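Local coordinates for tail spike protein gp49 (Pseudomonas phage LKA1, PDB 4RU4) that probably acts as a tailspike lyase that degrades the O-specific polysaccharide of Pseudomonas, helping the phage through the host cell envelope during entry, at residues I149-T154 with G304-R309; F275-D280 with G298-V303. All blocks are in the same frame, centred on the assembly; numbering follows the deposited sequence.

Both contacts sit on the side of the pectin lyase-like parallel beta-helix where the Ig-like part of the chain docks, and their centres are about 8 Å apart. Contact 2 (275-280 with 298-303) joins successive strands 271-276 and 296-298 of the helix and the loop that leaves the second. The same loop runs on through 304-307, where contact 1 (149-154 with 304-309) packs it against strand 147-151, far earlier in sequence, so contact 2 is nested within the span closed by contact 1. Strands 147-151, 271-276 and 296-298 belong to one curled mixed sheet, and two probable hydrogen bonds, N277 ND2 to V306 O and D280 N to R309 O, tie the contacts together.

Contact 1: I149-T154 with G304-R309; sequences IIYNPT and GCVPVR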
ATOM      1  N   ILE B 149      -0.445  31.268   2.665  1.00 10.05           N
ATOM      2  CA  ILE B 149      -0.759  30.699   3.961  1.00  7.57           C
ATOM      3  C   ILE B 149      -1.779  31.583   4.669  1.00  9.90           C
ATOM      4  O   ILE B 149      -1.587  32.801   4.808  1.00  8.55           O
ATOM      5  CB  ILE B 149       0.492  30.665   4.863  1.00  6.58           C
ATOM      6  CG1 ILE B 149       1.534  29.704   4.303  1.00  6.36           C
ATOM      7  CG2 ILE B 149       0.098  30.237   6.304  1.00  6.50           C
ATOM      8  CD1 ILE B 149       2.924  29.863   4.951  1.00  9.74           C
ATOM      9  N   ILE B 150      -2.881  30.974   5.089  1.00  8.48           N
ATOM     10  CA  ILE B 150      -3.777  31.615   6.041  1.00  9.43           C
ATOM     11  C   ILE B 150      -3.234  31.279   7.422  1.00 11.06           C
ATOM     12  O   ILE B 150      -2.986  30.103   7.710  1.00  7.88           O
ATOM     13  CB  ILE B 150      -5.184  31.029   5.896  1.00  9.06           C
ATOM     14  CG1 ILE B 150      -5.694  31.252   4.457  1.00 11.40           C
ATOM     15  CG2 ILE B 150      -6.133  31.587   6.985  1.00  7.91           C
ATOM     16  CD1 ILE B 150      -7.034  30.568   4.146  1.00  7.00           C
ATOM     17  N   TYR B 151      -3.036  32.291   8.274  1.00 12.12           N
ATOM     18  CA  TYR B 151      -2.427  32.069   9.591  1.00 10.33           C
ATOM     19  C   TYR B 151      -3.205  32.745  10.700  1.00  9.98           C
ATOM     20  O   TYR B 151      -3.530  33.927  10.604  1.00  7.90           O
ATOM     21  CB  TYR B 151      -0.999  32.611   9.592  1.00 12.90           C
ATOM     22  CG  TYR B 151      -0.316  32.646  10.943  1.00 12.36           C
ATOM     23  CD1 TYR B 151      -0.063  31.467  11.645  1.00  8.65           C
ATOM     24  CD2 TYR B 151       0.127  33.854  11.488  1.00 10.57           C
ATOM     25  CE1 TYR B 151       0.564  31.487  12.879  1.00  8.75           C
ATOM     26  CE2 TYR B 151       0.779  33.888  12.724  1.00 12.47           C
ATOM     27  CZ  TYR B 151       0.996  32.706  13.406  1.00 13.69           C
ATOM     28  OH  TYR B 151       1.628  32.716  14.616  1.00 11.68           O
ATOM     29  N   ASN B 152      -3.482  31.993  11.755  1.00 10.53           N
ATOM     30  CA  ASN B 152      -4.113  32.543  12.951  1.00 11.55           C
ATOM     31  C   ASN B 152      -3.071  32.696  14.064  1.00 11.03           C
ATOM     32  O   ASN B 152      -2.609  31.701  14.614  1.00 12.24           O
ATOM     33  CB  ASN B 152      -5.246  31.624  13.398  1.00 11.65           C
ATOM     34  CG  ASN B 152      -6.056  32.220  14.546  1.00 11.95           C
ATOM     35  OD1 ASN B 152      -5.559  33.066  15.283  1.00  9.16           O
ATOM     36  ND2 ASN B 152      -7.306  31.780  14.693  1.00 11.34           N
ATOM     37  N   PRO B 153      -2.696  33.942  14.407  1.00 10.88           N
ATOM     38  CA  PRO B 153      -1.657  34.123  15.425  1.00 12.03           C
ATOM     39  C   PRO B 153      -2.133  33.763  16.827  1.00 11.95           C
ATOM     40  O   PRO B 153      -1.302  33.768  17.734  1.00 11.16           O
ATOM     41  CB  PRO B 153      -1.356  35.639  15.386  1.00 17.56           C
ATOM     42  CG  PRO B 153      -2.120  36.191  14.219  1.00 18.17           C
ATOM     43  CD  PRO B 153      -3.226  35.220  13.906  1.00 12.40           C
ATOM     44  N   THR B 154      -3.421  33.483  17.026  1.00  9.04           N
ATOM     45  CA  THR B 154      -3.892  33.170  18.380  1.00 11.14           C
ATOM     46  C   THR B 154      -3.318  31.844  18.873  1.00 11.87           C
ATOM     47  O   THR B 154      -3.407  30.833  18.171  1.00 13.92           O
ATOM     48  CB  THR B 154      -5.413  33.111  18.433  1.00 15.26           C
ATOM     49  OG1 THR B 154      -5.930  34.407  18.139  1.00 13.07           O
ATOM     50  CG2 THR B 154      -5.909  32.663  19.812  1.00 17.93           C
ATOM     51  N   GLY B 304       3.262  32.073  10.791  1.00 11.35           N
ATOM     52  CA  GLY B 304       2.954  31.053   9.807  1.00 11.93           C
ATOM     53  C   GLY B 304       3.043  29.628  10.318  1.00  9.53           C
ATOM     54  O   GLY B 304       3.087  28.686   9.516  1.00  8.46           O
ATOM     55  N   CYS B 305       3.063  29.450  11.639  1.00  9.29           N
ATOM     56  CA  CYS B 305       3.252  28.110  12.208  1.00 10.29           C
ATOM     57  C   CYS B 305       1.970  27.279  12.212  1.00  7.55           C
ATOM     58  O   CYS B 305       1.455  26.919  13.273  1.00  7.05           O
ATOM     59  CB  CYS B 305       3.869  28.166  13.622  1.00 10.14           C
ATOM     60  SG  CYS B 305       2.981  29.187  14.834  1.00 10.29           S
ATOM     61  N   VAL B 306       1.510  26.925  11.021  1.00  8.70           N
ATOM     62  CA  VAL B 306       0.211  26.278  10.831  1.00  6.78           C
ATOM     63  C   VAL B 306       0.318  24.766  10.945  1.00  6.98           C
ATOM     64  O   VAL B 306       1.433  24.248  11.040  1.00  8.05           O
ATOM     65  CB  VAL B 306      -0.384  26.680   9.469  1.00  9.19           C
ATOM     66  CG1 VAL B 306      -0.619  28.195   9.468  1.00  6.92           C
ATOM     67  CG2 VAL B 306       0.537  26.240   8.302  1.00  6.59           C
ATOM     68  N   PRO B 307      -0.835  24.063  10.989  1.00  6.54           N
ATOM     69  CA  PRO B 307      -0.780  22.612  11.151  1.00  7.69           C
ATOM     70  C   PRO B 307      -0.106  21.893   9.977  1.00  7.87           C
ATOM     71  O   PRO B 307      -0.059  22.383   8.855  1.00  7.36           O
ATOM     72  CB  PRO B 307      -2.263  22.214  11.213  1.00  7.70           C
ATOM     73  CG  PRO B 307      -2.932  23.450  11.842  1.00  7.98           C
ATOM     74  CD  PRO B 307      -2.233  24.560  11.107  1.00  6.62           C
ATOM     75  N   VAL B 308       0.404  20.711  10.265  1.00  6.56           N
ATOM     76  CA  VAL B 308       1.118  19.938   9.287  1.00  5.98           C
ATOM     77  C   VAL B 308       0.072  19.073   8.588  1.00  6.71           C
ATOM     78  O   VAL B 308      -0.587  18.264   9.255  1.00  8.68           O
ATOM     79  CB  VAL B 308       2.131  19.031  10.007  1.00  8.16           C
ATOM     80  CG1 VAL B 308       2.764  18.049   9.011  1.00  6.12           C
ATOM     81  CG2 VAL B 308       3.171  19.879  10.727  1.00  6.08           C
ATOM     82  N   ARG B 309      -0.081  19.217   7.267  1.00  5.79           N
ATOM     83  CA  ARG B 309      -1.165  18.505   6.568  1.00  8.35           C
ATOM     84  C   ARG B 309      -0.761  17.871   5.250  1.00  8.63           C
ATOM     85  O   ARG B 309       0.014  18.450   4.510  1.00  5.56           O
ATOM     86  CB  ARG B 309      -2.336  19.459   6.295  1.00  5.77           C
ATOM     87  CG  ARG B 309      -3.060  19.930   7.568  1.00  5.90           C
ATOM     88  CD  ARG B 309      -4.405  20.506   7.175  1.00  7.36           C
ATOM     89  NE  ARG B 309      -5.241  20.949   8.300  1.00  8.55           N
ATOM     90  CZ  ARG B 309      -5.211  22.166   8.834  1.00  6.71           C
ATOM     91  NH1 ARG B 309      -4.363  23.101   8.390  1.00  6.30           N
ATOM     92  NH2 ARG B 309      -6.053  22.464   9.813  1.00  7.25           N
TER
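Y151 and G304 carry the aromatic part of the contact, the tyrosine ring lying flat against the glycine backbone. G304 N stands 3.3 Å above the ring plane, over its centre, and G304 CA makes a CH-pi contact 3.9 Å from the Y151 centroid, 23° off the normal. The opposite face is covered toward its rim by P153 N, which places the ring between its own chain and the incoming loop. Y151 leaves the strand toward 304-306, and CG, anti to the backbone N (chi1 171°), lies beside its own carbonyl carbon. The backbone angles of G304 call for glycine, since a CB there would be jammed against the carbonyl O of V303.

The sulfur contact is looser. C305 SG approaches 3.8 Å from Y151 OH and well off the ring normal, an oblique Cys sulfur-aromatic contact. The same hydroxyl has a weak hydrogen bond to R166.

Apolar contacts converge on one methyl. V306 CG1, anti to the carbonyl carbon (chi1 -63°), meets I149 CG2 at 3.8 Å. It also comes to the edge of the Y151 ring near its plane, 4.0 Å from Y151 CD1. I150 O lies 3.5 Å from V306 CG1. F170 of strand 168-177 touches both I149 and V306 and extends this buried patch.

No hydrogen bond crosses between the two segments, though each has a short-range bond within itself. N152 OD1 accepts from T154 N at 2.8 Å, an Asx turn at N152. Within 304-309, V306 N donates to G304 O (2.8 Å), closing an inverse gamma turn centred on C305. The tight turn presents G304, C305 and V306 together to strand 147-151, a buried junction between the Ig-like part and a loop of the pectin lyase-like beta-helix.

Contact 2: F275-D280 with G298-V303; sequences FGNCHD and GGDAEV. With EDO (1,2-ethanediol), chain U.
The carboxamide of N277 lies between successive coils of the parallel beta-helix, with backbone atoms on both faces. G298 O is the more central atom over one face and G299 CA is offset toward OD1, only 3.1 Å from N277 OD1, while C305 CA lies over the opposite face, nearly above CG. At its edge, N277 OD1 accepts from D300 N at 3.0 Å in the carbonyl plane, on a lone pair. N277 ND2 donates to V306 O and to a water that passes the link on to D300 O, so both ends of the buried amide are engaged and its rotation is fixed. Further back, the ring of F275 meets that of F248, their planes inclined by about 25°.

G276 and G298 form a parallel bridge between the stacked coils: G298 N donates to F275 O, and N277 N to G298 O at 2.9 Å. The second donor lies above the carbonyl plane, 37° out of it; the same oxygen also accepts from N334. A CA-H...O contact from G276 CA to G298 O adds to the grip. With no side chain on G276 or G299, their CA atoms come within 3.6 Å.

Beyond the bridge the chain departs from the sheet. G299 N makes a weak hydrogen bond to O2 of a 1,2-ethanediol, probably from the crystallisation liquor. D300 forms a salt bridge with R250 through OD1. That oxygen also closes an Asx turn: E302 N reaches D300 OD1 at 3.0 Å, from 59° out of the carboxylate plane.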
ATOM      1  N   PHE B 275       9.350  17.759   9.533  1.00  7.13           N
ATOM      2  CA  PHE B 275       8.504  18.659   8.747  1.00  5.89           C
ATOM      3  C   PHE B 275       7.776  19.537   9.747  1.00 10.71           C
ATOM      4  O   PHE B 275       6.870  19.055  10.430  1.00 11.78           O
ATOM      5  CB  PHE B 275       7.487  17.872   7.896  1.00  5.74           C
ATOM      6  CG  PHE B 275       8.110  17.059   6.766  1.00  8.20           C
ATOM      7  CD1 PHE B 275       8.628  15.797   7.004  1.00 11.26           C
ATOM      8  CD2 PHE B 275       8.154  17.545   5.470  1.00  5.57           C
ATOM      9  CE1 PHE B 275       9.198  15.042   5.971  1.00  5.97           C
ATOM     10  CE2 PHE B 275       8.715  16.793   4.430  1.00  5.59           C
ATOM     11  CZ  PHE B 275       9.249  15.534   4.708  1.00  5.89           C
ATOM     12  N   GLY B 276       8.198  20.800   9.869  1.00  7.82           N
ATOM     13  CA  GLY B 276       7.577  21.725  10.803  1.00  7.75           C
ATOM     14  C   GLY B 276       6.648  22.645  10.033  1.00  6.34           C
ATOM     15  O   GLY B 276       7.076  23.312   9.075  1.00  8.96           O
ATOM     16  N   ASN B 277       5.377  22.659  10.412  1.00  6.36           N
ATOM     17  CA  ASN B 277       4.421  23.578   9.779  1.00  9.82           C
ATOM     18  C   ASN B 277       4.411  23.456   8.246  1.00 11.28           C
ATOM     19  O   ASN B 277       4.437  24.457   7.536  1.00  6.59           O
ATOM     20  CB  ASN B 277       4.742  25.018  10.228  1.00  6.60           C
ATOM     21  CG  ASN B 277       4.860  25.142  11.761  1.00 10.94           C
ATOM     22  OD1 ASN B 277       5.903  25.550  12.277  1.00  9.13           O
ATOM     23  ND2 ASN B 277       3.768  24.805  12.494  1.00  6.74           N
ATOM     24  N   CYS B 278       4.388  22.221   7.738  1.00  6.11           N
ATOM     25  CA  CYS B 278       4.490  21.992   6.307  1.00  6.80           C
ATOM     26  C   CYS B 278       3.191  21.419   5.769  1.00 10.95           C
ATOM     27  O   CYS B 278       2.415  20.801   6.518  1.00  8.19           O
ATOM     28  CB  CYS B 278       5.613  21.002   5.978  1.00  6.19           C
ATOM     29  SG  CYS B 278       7.320  21.628   6.155  1.00  8.75           S
ATOM     30  N   HIS B 279       2.982  21.562   4.463  1.00  8.00           N
ATOM     31  CA  HIS B 279       1.730  21.127   3.842  1.00  6.65           C
ATOM     32  C   HIS B 279       2.105  20.494   2.499  1.00  8.38           C
ATOM     33  O   HIS B 279       2.915  21.063   1.773  1.00  7.90           O
ATOM     34  CB  HIS B 279       0.812  22.361   3.694  1.00  7.30           C
ATOM     35  CG  HIS B 279      -0.615  22.051   3.303  1.00  5.83           C
ATOM     36  ND1 HIS B 279      -1.701  22.625   3.939  1.00  6.22           N
ATOM     37  CD2 HIS B 279      -1.128  21.277   2.315  1.00  8.83           C
ATOM     38  CE1 HIS B 279      -2.819  22.194   3.376  1.00  5.88           C
ATOM     39  NE2 HIS B 279      -2.501  21.379   2.383  1.00  6.59           N
ATOM     40  N   ASP B 280       1.561  19.311   2.197  1.00  5.88           N
ATOM     41  CA  ASP B 280       1.919  18.532   1.007  1.00  5.40           C
ATOM     42  C   ASP B 280       3.342  17.955   1.100  1.00  6.18           C
ATOM     43  O   ASP B 280       4.088  18.269   2.025  1.00  8.44           O
ATOM     44  CB  ASP B 280       1.738  19.319  -0.315  1.00  5.91           C
ATOM     45  CG  ASP B 280       0.391  19.062  -0.985  1.00  9.50           C
ATOM     46  OD1 ASP B 280      -0.637  19.089  -0.280  1.00  9.56           O
ATOM     47  OD2 ASP B 280       0.358  18.845  -2.230  1.00  8.00           O
ATOM     48  N   GLY B 298       5.988  18.766  13.272  1.00  7.04           N
ATOM     49  CA  GLY B 298       5.684  19.618  14.410  1.00  9.63           C
ATOM     50  C   GLY B 298       5.739  21.030  13.916  1.00 11.29           C
ATOM     51  O   GLY B 298       4.962  21.392  13.037  1.00  7.18           O
ATOM     52  N   GLY B 299       6.689  21.803  14.432  1.00 10.79           N
ATOM     53  CA  GLY B 299       6.864  23.175  13.987  1.00 13.02           C
ATOM     54  C   GLY B 299       7.413  24.065  15.094  1.00 15.41           C
ATOM     55  O   GLY B 299       7.943  23.580  16.104  1.00 12.52           O
ATOM     56  N   ASP B 300       7.304  25.380  14.903  1.00 11.94           N
ATOM     57  CA  ASP B 300       7.814  26.313  15.908  1.00 11.80           C
ATOM     58  C   ASP B 300       6.703  27.273  16.255  1.00  9.11           C
ATOM     59  O   ASP B 300       5.538  26.974  16.013  1.00 11.27           O
ATOM     60  CB  ASP B 300       9.049  27.064  15.398  1.00 12.58           C
ATOM     61  CG  ASP B 300       8.828  27.712  14.038  1.00 18.42           C
ATOM     62  OD1 ASP B 300       7.689  28.150  13.747  1.00 16.02           O
ATOM     63  OD2 ASP B 300       9.804  27.779  13.250  1.00 21.85           O
ATOM     64  N   ALA B 301       7.061  28.431  16.799  1.00  8.69           N
ATOM     65  CA  ALA B 301       6.073  29.437  17.188  1.00 11.28           C
ATOM     66  C   ALA B 301       6.192  30.716  16.362  1.00 12.42           C
ATOM     67  O   ALA B 301       5.687  31.777  16.755  1.00 12.88           O
ATOM     68  CB  ALA B 301       6.218  29.759  18.676  1.00  9.46           C
ATOM     69  N   GLU B 302       6.865  30.622  15.223  1.00 14.66           N
ATOM     70  CA  GLU B 302       7.055  31.789  14.371  1.00 15.30           C
ATOM     71  C   GLU B 302       5.809  32.071  13.526  1.00 14.85           C
ATOM     72  O   GLU B 302       4.923  31.220  13.401  1.00 14.66           O
ATOM     73  CB  GLU B 302       8.292  31.586  13.493  1.00 11.91           C
ATOM     74  CG  GLU B 302       9.530  31.468  14.368  1.00 17.83           C
ATOM     75  CD  GLU B 302      10.800  31.254  13.602  1.00 29.70           C
ATOM     76  OE1 GLU B 302      10.840  31.584  12.399  1.00 34.62           O
ATOM     77  OE2 GLU B 302      11.766  30.751  14.213  1.00 35.81           O
ATOM     78  N   VAL B 303       5.755  33.262  12.946  1.00 11.57           N
ATOM     79  CA  VAL B 303       4.664  33.616  12.034  1.00 11.23           C
ATOM     80  C   VAL B 303       4.496  32.515  10.971  1.00 12.35           C
ATOM     81  O   VAL B 303       5.466  32.055  10.364  1.00  8.77           O
ATOM     82  CB  VAL B 303       4.910  34.971  11.350  1.00 13.92           C
ATOM     83  CG1 VAL B 303       3.889  35.210  10.196  1.00 13.83           C
ATOM     84  CG2 VAL B 303       4.887  36.119  12.390  1.00 12.96           C
TER
HETATM   85  C1  EDO U 803       6.656  20.756  17.589  1.00 28.08           C
HETATM   86  O1  EDO U 803       6.320  21.345  18.847  1.00 30.94           O
HETATM   87  C2  EDO U 803       8.174  20.678  17.482  1.00 31.96           C
HETATM   88  O2  EDO U 803       8.550  19.952  16.319  1.00 28.45           O
HETATM   89  O   HOH W   1       3.805  25.031  15.375  1.00  7.26           O